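Local coordinates for CYTH domain-containing protein (Pyrococcus horikoshii, PDB 2DC4) that is of unknown function but, as a CYTH-domain protein related to class IV adenylyl cyclases, probably acts on a triphosphate-bearing substrate, at residues Asp122-Glu127 with Arg145-Lys150; Ile3-Arg8 with Glu152-Lys157; Glu19-Lys24 with Tyr105-Val110. All coordinates share one frame; numbering follows the deposited sequence.

Contact 1: residues Asp122-Glu127 with Arg145-Lys150; sequences DFLDIE and RRLGLK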
loop_
_atom_site.group_PDB
_atom_site.type_symbol
_atom_site.label_atom_id
_atom_site.label_comp_id
_atom_site.label_asym_id
_atom_site.label_seq_id
_atom_site.Cartn_x
_atom_site.Cartn_y
_atom_site.Cartn_z
ATOM N N ASP A 122 28.254 5.183 8.707
ATOM C CA ASP A 122 28.301 3.976 7.884
ATOM C C ASP A 122 28.079 2.716 8.711
ATOM O O ASP A 122 28.690 2.525 9.762
ATOM C CB ASP A 122 29.634 3.900 7.139
ATOM C CG ASP A 122 29.875 5.118 6.263
ATOM O OD1 ASP A 122 28.932 5.540 5.565
ATOM O OD2 ASP A 122 31.005 5.650 6.266
ATOM N N PHE A 123 27.200 1.849 8.221
ATOM C CA PHE A 123 26.873 0.624 8.931
ATOM C C PHE A 123 26.795 -0.549 7.979
ATOM O O PHE A 123 26.527 -0.383 6.789
ATOM C CB PHE A 123 25.520 0.759 9.636
ATOM C CG PHE A 123 25.442 1.913 10.595
ATOM C CD1 PHE A 123 25.209 3.204 10.135
ATOM C CD2 PHE A 123 25.621 1.706 11.957
ATOM C CE1 PHE A 123 25.156 4.274 11.026
ATOM C CE2 PHE A 123 25.571 2.765 12.852
ATOM C CZ PHE A 123 25.339 4.049 12.391
ATOM N N LEU A 124 27.038 -1.738 8.516
ATOM C CA LEU A 124 26.948 -2.954 7.723
ATOM C C LEU A 124 25.939 -3.846 8.410
ATOM O O LEU A 124 26.068 -4.131 9.599
ATOM C CB LEU A 124 28.288 -3.700 7.659
ATOM C CG LEU A 124 28.164 -5.123 7.080
ATOM C CD1 LEU A 124 27.867 -5.048 5.588
ATOM C CD2 LEU A 124 29.446 -5.915 7.324
ATOM N N ASP A 125 24.914 -4.264 7.677
ATOM C CA ASP A 125 23.936 -5.175 8.234
ATOM C C ASP A 125 24.258 -6.528 7.617
ATOM O O ASP A 125 24.414 -6.637 6.401
ATOM C CB ASP A 125 22.509 -4.776 7.842
ATOM C CG ASP A 125 21.962 -3.651 8.695
ATOM O OD1 ASP A 125 21.960 -3.798 9.935
ATOM O OD2 ASP A 125 21.522 -2.628 8.133
ATOM N N ILE A 126 24.402 -7.547 8.455
ATOM C CA ILE A 126 24.660 -8.888 7.950
ATOM C C ILE A 126 23.372 -9.645 8.235
ATOM O O ILE A 126 22.975 -9.816 9.393
ATOM C CB ILE A 126 25.845 -9.573 8.664
ATOM C CG1 ILE A 126 27.110 -8.721 8.513
ATOM C CG2 ILE A 126 26.068 -10.967 8.063
ATOM C CD1 ILE A 126 28.365 -9.372 9.112
ATOM N N GLU A 127 22.721 -10.089 7.167
ATOM C CA GLU A 127 21.437 -10.772 7.250
ATOM C C GLU A 127 21.544 -12.226 6.785
ATOM O O GLU A 127 22.271 -12.557 5.858
ATOM C CB GLU A 127 20.436 -10.017 6.374
ATOM C CG GLU A 127 19.880 -8.772 7.066
ATOM C CD GLU A 127 18.858 -8.113 6.167
ATOM O OE1 GLU A 127 18.062 -8.821 5.568
ATOM O OE2 GLU A 127 18.868 -6.887 6.073
ATOM N N ARG A 145 33.268 -12.398 11.994
ATOM C CA ARG A 145 34.654 -12.597 12.413
ATOM C C ARG A 145 35.590 -12.731 11.218
ATOM O O ARG A 145 36.758 -12.326 11.268
ATOM C CB ARG A 145 34.757 -13.830 13.317
ATOM C CG ARG A 145 33.910 -13.717 14.589
ATOM C CD ARG A 145 34.361 -14.699 15.667
ATOM N NE ARG A 145 34.210 -16.099 15.275
ATOM C CZ ARG A 145 33.082 -16.797 15.368
ATOM N NH1 ARG A 145 31.980 -16.236 15.848
ATOM N NH2 ARG A 145 33.053 -18.060 14.971
ATOM N N ARG A 146 35.088 -13.302 10.131
ATOM C CA ARG A 146 35.918 -13.439 8.950
ATOM C C ARG A 146 36.188 -12.056 8.363
ATOM O O ARG A 146 37.170 -11.855 7.648
ATOM C CB ARG A 146 35.239 -14.337 7.920
ATOM C CG ARG A 146 36.126 -14.621 6.732
ATOM C CD ARG A 146 35.698 -15.884 6.040
ATOM N NE ARG A 146 36.515 -16.153 4.862
ATOM C CZ ARG A 146 36.334 -17.209 4.079
ATOM N NH1 ARG A 146 35.372 -18.073 4.368
ATOM N NH2 ARG A 146 37.106 -17.399 3.016
ATOM N N LEU A 147 35.313 -11.104 8.676
ATOM C CA LEU A 147 35.472 -9.736 8.204
ATOM C C LEU A 147 36.226 -8.898 9.237
ATOM O O LEU A 147 36.410 -7.700 9.053
ATOM C CB LEU A 147 34.104 -9.096 7.928
ATOM C CG LEU A 147 33.300 -9.696 6.766
ATOM C CD1 LEU A 147 31.888 -9.121 6.787
ATOM C CD2 LEU A 147 33.979 -9.387 5.434
ATOM N N GLY A 148 36.647 -9.533 10.327
ATOM C CA GLY A 148 37.385 -8.813 11.351
ATOM C C GLY A 148 36.531 -7.986 12.293
ATOM O O GLY A 148 37.038 -7.105 12.989
ATOM N N LEU A 149 35.233 -8.258 12.320
ATOM C CA LEU A 149 34.336 -7.527 13.199
ATOM C C LEU A 149 34.230 -8.262 14.531
ATOM O O LEU A 149 34.424 -9.476 14.590
ATOM C CB LEU A 149 32.960 -7.411 12.543
ATOM C CG LEU A 149 32.991 -6.613 11.235
ATOM C CD1 LEU A 149 31.683 -6.776 10.484
ATOM C CD2 LEU A 149 33.247 -5.142 11.548
ATOM N N LYS A 150 33.916 -7.517 15.589
ATOM C CA LYS A 150 33.782 -8.071 16.933
ATOM C C LYS A 150 32.494 -7.576 17.588
ATOM O O LYS A 150 31.796 -6.728 17.041
ATOM C CB LYS A 150 34.979 -7.651 17.796
ATOM C CG LYS A 150 36.322 -8.126 17.275
ATOM C CD LYS A 150 37.460 -7.695 18.191
ATOM C CE LYS A 150 37.613 -6.182 18.219
ATOM N NZ LYS A 150 38.777 -5.765 19.048
#

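Contact 2: residues Ile3-Arg8 with Glu152-Lys157; sequences IEVKFR and EDVEPK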
loop_
_atom_site.group_PDB
_atom_site.type_symbol
_atom_site.label_atom_id
_atom_site.label_comp_id
_atom_site.label_asym_id
_atom_site.label_seq_id
_atom_site.Cartn_x
_atom_site.Cartn_y
_atom_site.Cartn_z
ATOM N N ILE A 3 16.551 -12.192 10.518
ATOM C CA ILE A 3 17.667 -12.294 11.454
ATOM C C ILE A 3 18.819 -11.458 10.913
ATOM O O ILE A 3 19.289 -11.671 9.793
ATOM C CB ILE A 3 18.134 -13.754 11.627
ATOM C CG1 ILE A 3 16.999 -14.596 12.219
ATOM C CG2 ILE A 3 19.352 -13.807 12.539
ATOM C CD1 ILE A 3 16.530 -14.135 13.598
ATOM N N GLU A 4 19.278 -10.501 11.709
ATOM C CA GLU A 4 20.360 -9.647 11.262
ATOM C C GLU A 4 21.087 -8.935 12.389
ATOM O O GLU A 4 20.508 -8.641 13.432
ATOM C CB GLU A 4 19.818 -8.611 10.280
ATOM C CG GLU A 4 18.602 -7.860 10.790
ATOM C CD GLU A 4 18.176 -6.743 9.857
ATOM O OE1 GLU A 4 18.089 -6.989 8.637
ATOM O OE2 GLU A 4 17.920 -5.623 10.347
ATOM N N VAL A 5 22.370 -8.675 12.168
ATOM C CA VAL A 5 23.189 -7.962 13.134
ATOM C C VAL A 5 23.784 -6.768 12.399
ATOM O O VAL A 5 24.261 -6.896 11.271
ATOM C CB VAL A 5 24.324 -8.844 13.680
ATOM C CG1 VAL A 5 25.119 -8.078 14.727
ATOM C CG2 VAL A 5 23.736 -10.111 14.287
ATOM N N LYS A 6 23.742 -5.611 13.046
ATOM C CA LYS A 6 24.248 -4.373 12.467
ATOM C C LYS A 6 25.582 -4.007 13.103
ATOM O O LYS A 6 25.757 -4.161 14.312
ATOM C CB LYS A 6 23.241 -3.244 12.710
ATOM C CG LYS A 6 23.611 -1.912 12.063
ATOM C CD LYS A 6 22.628 -0.809 12.456
ATOM C CE LYS A 6 21.208 -1.146 12.038
ATOM N NZ LYS A 6 20.254 -0.071 12.438
ATOM N N PHE A 7 26.510 -3.518 12.287
ATOM C CA PHE A 7 27.833 -3.120 12.766
ATOM C C PHE A 7 28.203 -1.714 12.311
ATOM O O PHE A 7 27.907 -1.315 11.183
ATOM C CB PHE A 7 28.916 -4.079 12.253
ATOM C CG PHE A 7 28.705 -5.513 12.647
ATOM C CD1 PHE A 7 27.840 -6.329 11.924
ATOM C CD2 PHE A 7 29.380 -6.052 13.736
ATOM C CE1 PHE A 7 27.651 -7.664 12.276
ATOM C CE2 PHE A 7 29.201 -7.388 14.097
ATOM C CZ PHE A 7 28.335 -8.196 13.366
ATOM N N ARG A 8 28.862 -0.963 13.190
ATOM C CA ARG A 8 29.313 0.378 12.837
ATOM C C ARG A 8 30.648 0.078 12.164
ATOM O O ARG A 8 31.495 -0.612 12.737
ATOM C CB ARG A 8 29.506 1.223 14.100
ATOM C CG ARG A 8 29.145 2.686 13.941
ATOM C CD ARG A 8 28.789 3.297 15.294
ATOM N NE ARG A 8 27.912 4.451 15.141
ATOM C CZ ARG A 8 26.917 4.742 15.968
ATOM N NH1 ARG A 8 26.674 3.966 17.010
ATOM N NH2 ARG A 8 26.150 5.795 15.747
ATOM N N GLU A 152 32.106 -5.598 20.038
ATOM C CA GLU A 152 32.138 -4.170 20.357
ATOM C C GLU A 152 31.744 -3.310 19.163
ATOM O O GLU A 152 31.452 -2.123 19.321
ATOM C CB GLU A 152 33.534 -3.739 20.847
ATOM C CG GLU A 152 34.664 -3.983 19.859
ATOM C CD GLU A 152 36.004 -3.422 20.331
ATOM O OE1 GLU A 152 36.276 -3.442 21.553
ATOM O OE2 GLU A 152 36.796 -2.972 19.473
ATOM N N ASP A 153 31.731 -3.912 17.976
ATOM C CA ASP A 153 31.388 -3.194 16.750
ATOM C C ASP A 153 29.891 -3.157 16.491
ATOM O O ASP A 153 29.423 -2.423 15.618
ATOM C CB ASP A 153 32.063 -3.856 15.545
ATOM C CG ASP A 153 33.575 -3.813 15.621
ATOM O OD1 ASP A 153 34.215 -4.844 15.335
ATOM O OD2 ASP A 153 34.123 -2.740 15.955
ATOM N N VAL A 154 29.143 -3.952 17.241
ATOM C CA VAL A 154 27.698 -4.023 17.048
ATOM C C VAL A 154 26.960 -2.745 17.426
ATOM O O VAL A 154 27.309 -2.072 18.401
ATOM C CB VAL A 154 27.098 -5.206 17.843
ATOM C CG1 VAL A 154 25.576 -5.197 17.739
ATOM C CG2 VAL A 154 27.650 -6.519 17.312
ATOM N N GLU A 155 25.946 -2.409 16.629
ATOM C CA GLU A 155 25.102 -1.246 16.878
ATOM C C GLU A 155 23.669 -1.764 16.984
ATOM O O GLU A 155 23.067 -2.165 15.987
ATOM C CB GLU A 155 25.205 -0.231 15.737
ATOM C CG GLU A 155 24.269 0.961 15.914
ATOM C CD GLU A 155 24.333 1.546 17.319
ATOM O OE1 GLU A 155 25.405 2.049 17.708
ATOM O OE2 GLU A 155 23.320 1.494 18.042
ATOM N N PRO A 156 23.107 -1.771 18.200
ATOM C CA PRO A 156 21.742 -2.252 18.432
ATOM C C PRO A 156 20.636 -1.324 17.929
ATOM O O PRO A 156 19.581 -1.782 17.493
ATOM C CB PRO A 156 21.678 -2.416 19.954
ATOM C CG PRO A 156 23.122 -2.409 20.399
ATOM C CD PRO A 156 23.752 -1.422 19.473
ATOM N N LYS A 157 20.878 -0.020 17.992
ATOM C CA LYS A 157 19.873 0.951 17.581
ATOM C C LYS A 157 19.408 0.842 16.134
ATOM O O LYS A 157 20.176 0.494 15.239
ATOM C CB LYS A 157 20.380 2.370 17.837
ATOM C CG LYS A 157 20.545 2.723 19.309
ATOM C CD LYS A 157 20.973 4.177 19.472
ATOM C CE LYS A 157 20.979 4.597 20.932
ATOM N NZ LYS A 157 21.324 6.041 21.090
HETATM O O HOH W 1 22.515 -5.048 15.612
#

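Contact 3: residues Glu19-Lys24 with Tyr105-Val110; sequences EGLGAK and YKLNNV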
loop_
_atom_site.group_PDB
_atom_site.type_symbol
_atom_site.label_atom_id
_atom_site.label_comp_id
_atom_site.label_asym_id
_atom_site.label_seq_id
_atom_site.Cartn_x
_atom_site.Cartn_y
_atom_site.Cartn_z
ATOM N N GLU A 19 34.412 -7.748 -0.530
ATOM C CA GLU A 19 34.777 -8.118 -1.891
ATOM C C GLU A 19 35.892 -9.156 -1.880
ATOM O O GLU A 19 35.892 -10.082 -2.689
ATOM C CB GLU A 19 35.207 -6.876 -2.673
ATOM C CG GLU A 19 34.028 -6.055 -3.176
ATOM C CD GLU A 19 34.436 -4.734 -3.785
ATOM O OE1 GLU A 19 35.436 -4.699 -4.533
ATOM O OE2 GLU A 19 33.742 -3.729 -3.528
ATOM N N GLY A 20 36.835 -9.001 -0.955
ATOM C CA GLY A 20 37.930 -9.948 -0.852
ATOM C C GLY A 20 37.419 -11.310 -0.420
ATOM O O GLY A 20 38.085 -12.330 -0.607
ATOM N N LEU A 21 36.224 -11.323 0.158
ATOM C CA LEU A 21 35.598 -12.552 0.622
ATOM C C LEU A 21 35.021 -13.306 -0.575
ATOM O O LEU A 21 34.830 -14.520 -0.528
ATOM C CB LEU A 21 34.480 -12.211 1.612
ATOM C CG LEU A 21 33.717 -13.342 2.301
ATOM C CD1 LEU A 21 34.720 -14.276 2.958
ATOM C CD2 LEU A 21 32.750 -12.789 3.329
ATOM N N GLY A 22 34.745 -12.574 -1.649
ATOM C CA GLY A 22 34.185 -13.189 -2.838
ATOM C C GLY A 22 32.678 -13.031 -2.923
ATOM O O GLY A 22 32.020 -13.704 -3.718
ATOM N N ALA A 23 32.123 -12.151 -2.097
ATOM C CA ALA A 23 30.686 -11.910 -2.111
ATOM C C ALA A 23 30.320 -11.326 -3.475
ATOM O O ALA A 23 31.119 -10.620 -4.088
ATOM C CB ALA A 23 30.302 -10.943 -0.996
ATOM N N LYS A 24 29.114 -11.631 -3.942
ATOM C CA LYS A 24 28.635 -11.155 -5.239
ATOM C C LYS A 24 27.915 -9.812 -5.135
ATOM O O LYS A 24 26.935 -9.682 -4.404
ATOM C CB LYS A 24 27.700 -12.210 -5.840
ATOM C CG LYS A 24 26.979 -11.800 -7.108
ATOM C CD LYS A 24 26.278 -13.007 -7.732
ATOM C CE LYS A 24 25.275 -13.675 -6.786
ATOM N NZ LYS A 24 23.914 -13.059 -6.839
ATOM N N TYR A 105 25.510 -7.011 -1.330
ATOM C CA TYR A 105 26.363 -8.123 -1.763
ATOM C C TYR A 105 25.715 -9.407 -1.257
ATOM O O TYR A 105 25.056 -9.401 -0.225
ATOM C CB TYR A 105 27.762 -8.016 -1.157
ATOM C CG TYR A 105 28.565 -6.841 -1.637
ATOM C CD1 TYR A 105 29.472 -6.972 -2.688
ATOM C CD2 TYR A 105 28.441 -5.595 -1.020
ATOM C CE1 TYR A 105 30.247 -5.883 -3.112
ATOM C CE2 TYR A 105 29.200 -4.514 -1.429
ATOM C CZ TYR A 105 30.103 -4.659 -2.470
ATOM O OH TYR A 105 30.881 -3.589 -2.838
ATOM N N LYS A 106 25.908 -10.508 -1.977
ATOM C CA LYS A 106 25.318 -11.778 -1.576
ATOM C C LYS A 106 26.366 -12.883 -1.529
ATOM O O LYS A 106 27.268 -12.942 -2.365
ATOM C CB LYS A 106 24.198 -12.173 -2.550
ATOM C CG LYS A 106 23.064 -11.162 -2.625
ATOM C CD LYS A 106 21.856 -11.602 -1.816
ATOM C CE LYS A 106 21.115 -12.737 -2.518
ATOM N NZ LYS A 106 19.926 -13.196 -1.747
ATOM N N LEU A 107 26.237 -13.749 -0.533
ATOM C CA LEU A 107 27.143 -14.878 -0.348
ATOM C C LEU A 107 26.315 -16.009 0.257
ATOM O O LEU A 107 26.035 -16.023 1.455
ATOM C CB LEU A 107 28.286 -14.488 0.593
ATOM C CG LEU A 107 29.448 -15.478 0.691
ATOM C CD1 LEU A 107 30.105 -15.627 -0.671
ATOM C CD2 LEU A 107 30.457 -14.975 1.711
ATOM N N ASN A 108 25.913 -16.953 -0.586
ATOM C CA ASN A 108 25.091 -18.066 -0.134
ATOM C C ASN A 108 23.802 -17.532 0.492
ATOM O O ASN A 108 23.088 -16.739 -0.122
ATOM C CB ASN A 108 25.863 -18.922 0.871
ATOM C CG ASN A 108 27.161 -19.456 0.299
ATOM O OD1 ASN A 108 27.182 -20.020 -0.795
ATOM N ND2 ASN A 108 28.254 -19.283 1.037
ATOM N N ASN A 109 23.510 -17.954 1.718
ATOM C CA ASN A 109 22.297 -17.524 2.401
ATOM C C ASN A 109 22.507 -16.251 3.216
ATOM O O ASN A 109 21.662 -15.872 4.023
ATOM C CB ASN A 109 21.796 -18.645 3.308
ATOM C CG ASN A 109 22.789 -19.004 4.390
ATOM O OD1 ASN A 109 24.006 -18.977 4.173
ATOM N ND2 ASN A 109 22.279 -19.355 5.560
ATOM N N VAL A 110 23.639 -15.598 2.995
ATOM C CA VAL A 110 23.953 -14.361 3.706
ATOM C C VAL A 110 23.887 -13.162 2.775
ATOM O O VAL A 110 24.332 -13.225 1.630
ATOM C CB VAL A 110 25.367 -14.418 4.332
ATOM C CG1 VAL A 110 25.780 -13.038 4.852
ATOM C CG2 VAL A 110 25.381 -15.427 5.470
#

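Contact 1: residues Asp122-Glu127 with Arg145-Lys150
Leu-124 and Ile-126, alternate residues of strand 121-128, meet Leu-147 and Leu-149, which flank the turn that ends helix 133-146. The backbones stay well apart, with Leu-124 CA and Leu-149 CA 10.3 Å from each other, and only methyl groups span the gap. Leu-124 makes the closest approaches. Its CG stands anti to the backbone N (chi1 168°), and from this branch point CD2 reaches 4.0 Å from Leu-149 CD1 and 4.1 Å from Leu-147 CD1. The side chains of Leu-124 and Leu-147 cross at about a right angle. Ile-126 is the looser half: its CD1 lies 4.2 Å from Leu-147 CD1 and 4.4 Å from Leu-149 CD1. The two segments bury just 112 Å² between them, yet all four side chains are buried in the protein.

The solvent side is different in character. Gly-148 has positive phi (80°) in a Schellman motif, its N bonding back to Arg-145 O at 2.9 Å, and this turn separates the two inward leucines. Arg-145, Arg-146 and Lys-150 are exposed, and Arg-145 forms a salt bridge with Asp-142.

Other elements complete the apolar layer: Leu-124 also packs on Ile-18 of helix 11-21, Ile-126 on Phe-7 of strand 2-8, and Leu-147 on Phe-112 of strand 110-117, so that the end of helix 133-146 packs on strands 121-128 and 110-117, with helix 11-21 alongside.

Contact 2: residues Ile3-Arg8 with Glu152-Lys157
Phe-7 and Val-154 form a single beta bridge, their CA atoms 4.4 Å apart, where the loop before helix 159-162 crosses the end of the first barrel strand. That strand carries Glu-2, Glu-4 and Lys-6, which match the Glu-x-Glu-x-Lys signature of the CYTH family. Its Val-5 and Phe-7 bond to strand 121-128 through their backbones, while Lys-6 and Arg-8 offer theirs to the loop.

Asp-153 comes first. Its O accepts Arg-8 N at 2.9 Å, nearly along the C=O axis, and its CB lies in the plane of the Phe-7 ring at the edge, 3.9 Å from CD2. The carboxylate turns elsewhere, OD1 taking the N-H of Lys-150. Val-154 adds apolar packing: CG2 lies 3.7 Å from Phe-7 CE2 and also touches Val-5 CG1.

Glu-155 contributes both backbone and side-chain contacts. Its N donates to Lys-6 O at 2.9 Å from 42° above the carbonyl plane, and its O receives a water that in turn accepts Lys-6 N. The side chain leaves with CG anti to the backbone N (chi1 176°), and OE1 forms a salt bridge with Arg-8 NH1; the modelled separation of 2.4 Å is too short to be taken literally, so its detailed geometry is doubtful. OE2 uses its anti lone pair to hold Lys-157 N at 2.9 Å, tying the carboxylate to the backbone two residues on. Pro-156 passes between, its O bonded to Asn-67.

Lys-6, which also makes a cation-pi contact with Tyr-159, reaches the last residue: its chain bends at chi3 (-60°), and beyond that bend NZ meets Lys-157 O at 2.9 Å, in the carbonyl plane and on a lone pair.

Contact 3: residues Glu19-Lys24 with Tyr105-Val110
A Schellman motif ends helix 11-21 and leads straight into an antiparallel beta ladder, where Lys-24 and Lys-106 form a hydrogen-bonded pair between strands 24-36 and 94-107. Gly-22 makes the turn with positive phi (98°), a conformation in which a CB would press on the preceding carbonyl O, and its N bonds back to Glu-19 O. Two bonds make the pair: Lys-24 N to Lys-106 O at 2.8 Å, and Lys-106 N to Lys-24 O, also 2.8 Å. Both lysines lie on one face of the sheet, and their NZ atoms remain 6.5 Å apart.

Apolar contacts lie next to this pair, on its helix side in the first segment. Leu-107 spreads its two branches, CD1 lying 4.0 Å from Ala-23 CA and CD2 only 3.6 Å from Leu-21 CD2, the two leucine side chains crossing at about a right angle. Ala-23 CB lies 3.9 Å from Tyr-105 CB, and Ala-23 O approaches the tyrosine ring at the edge, near its plane.

The phenol end of Tyr-105 lies beside Glu-19. Its CE1 is 3.8 Å from Glu-19 CG, and its OH is 2.9 Å from Glu-19 OE2, an oxygen that forms a salt bridge with Lys-15; the carboxylate and ring planes differ by 28°. An alanine in place of Tyr-105 would keep the CB contact with Ala-23 but would probably open a gap beside Glu-19, leaving CG without the ring atom CE1 and OE2 without the nearby phenol oxygen.

A type II' turn from Leu-107 to Val-110 leads into strand 110-117, whose Phe-112 packs against Leu-21, Tyr-105 and Leu-107, while Val-110 touches helix 133-146; the helix 11-21 terminus thus lies beside the hairpin of strands 94-107 and 110-117.

From the N terminus, strand 2-8 opens contact 2, which waits for most of the chain. Contact 3 begins at the end of helix 11-21 and closes at residues 105-110, tying that helix end and the start of strand 24-36 to strand 94-107. Contact 1 follows in series, joining strand 121-128 to the end of helix 133-146. Residues 152-157 then return to strand 2-8, so contact 2 fastens the C-terminal loop to the first strand and encloses both others; none of the loops cross. Contacts 1 and 2 meet because strands 2-8 and 121-128 are neighbours. Contact 1 touches contact 3 through Arg-146 and Leu-147 on Leu-21 and Ile-126 on Val-110, whereas contacts 2 and 3 do not touch.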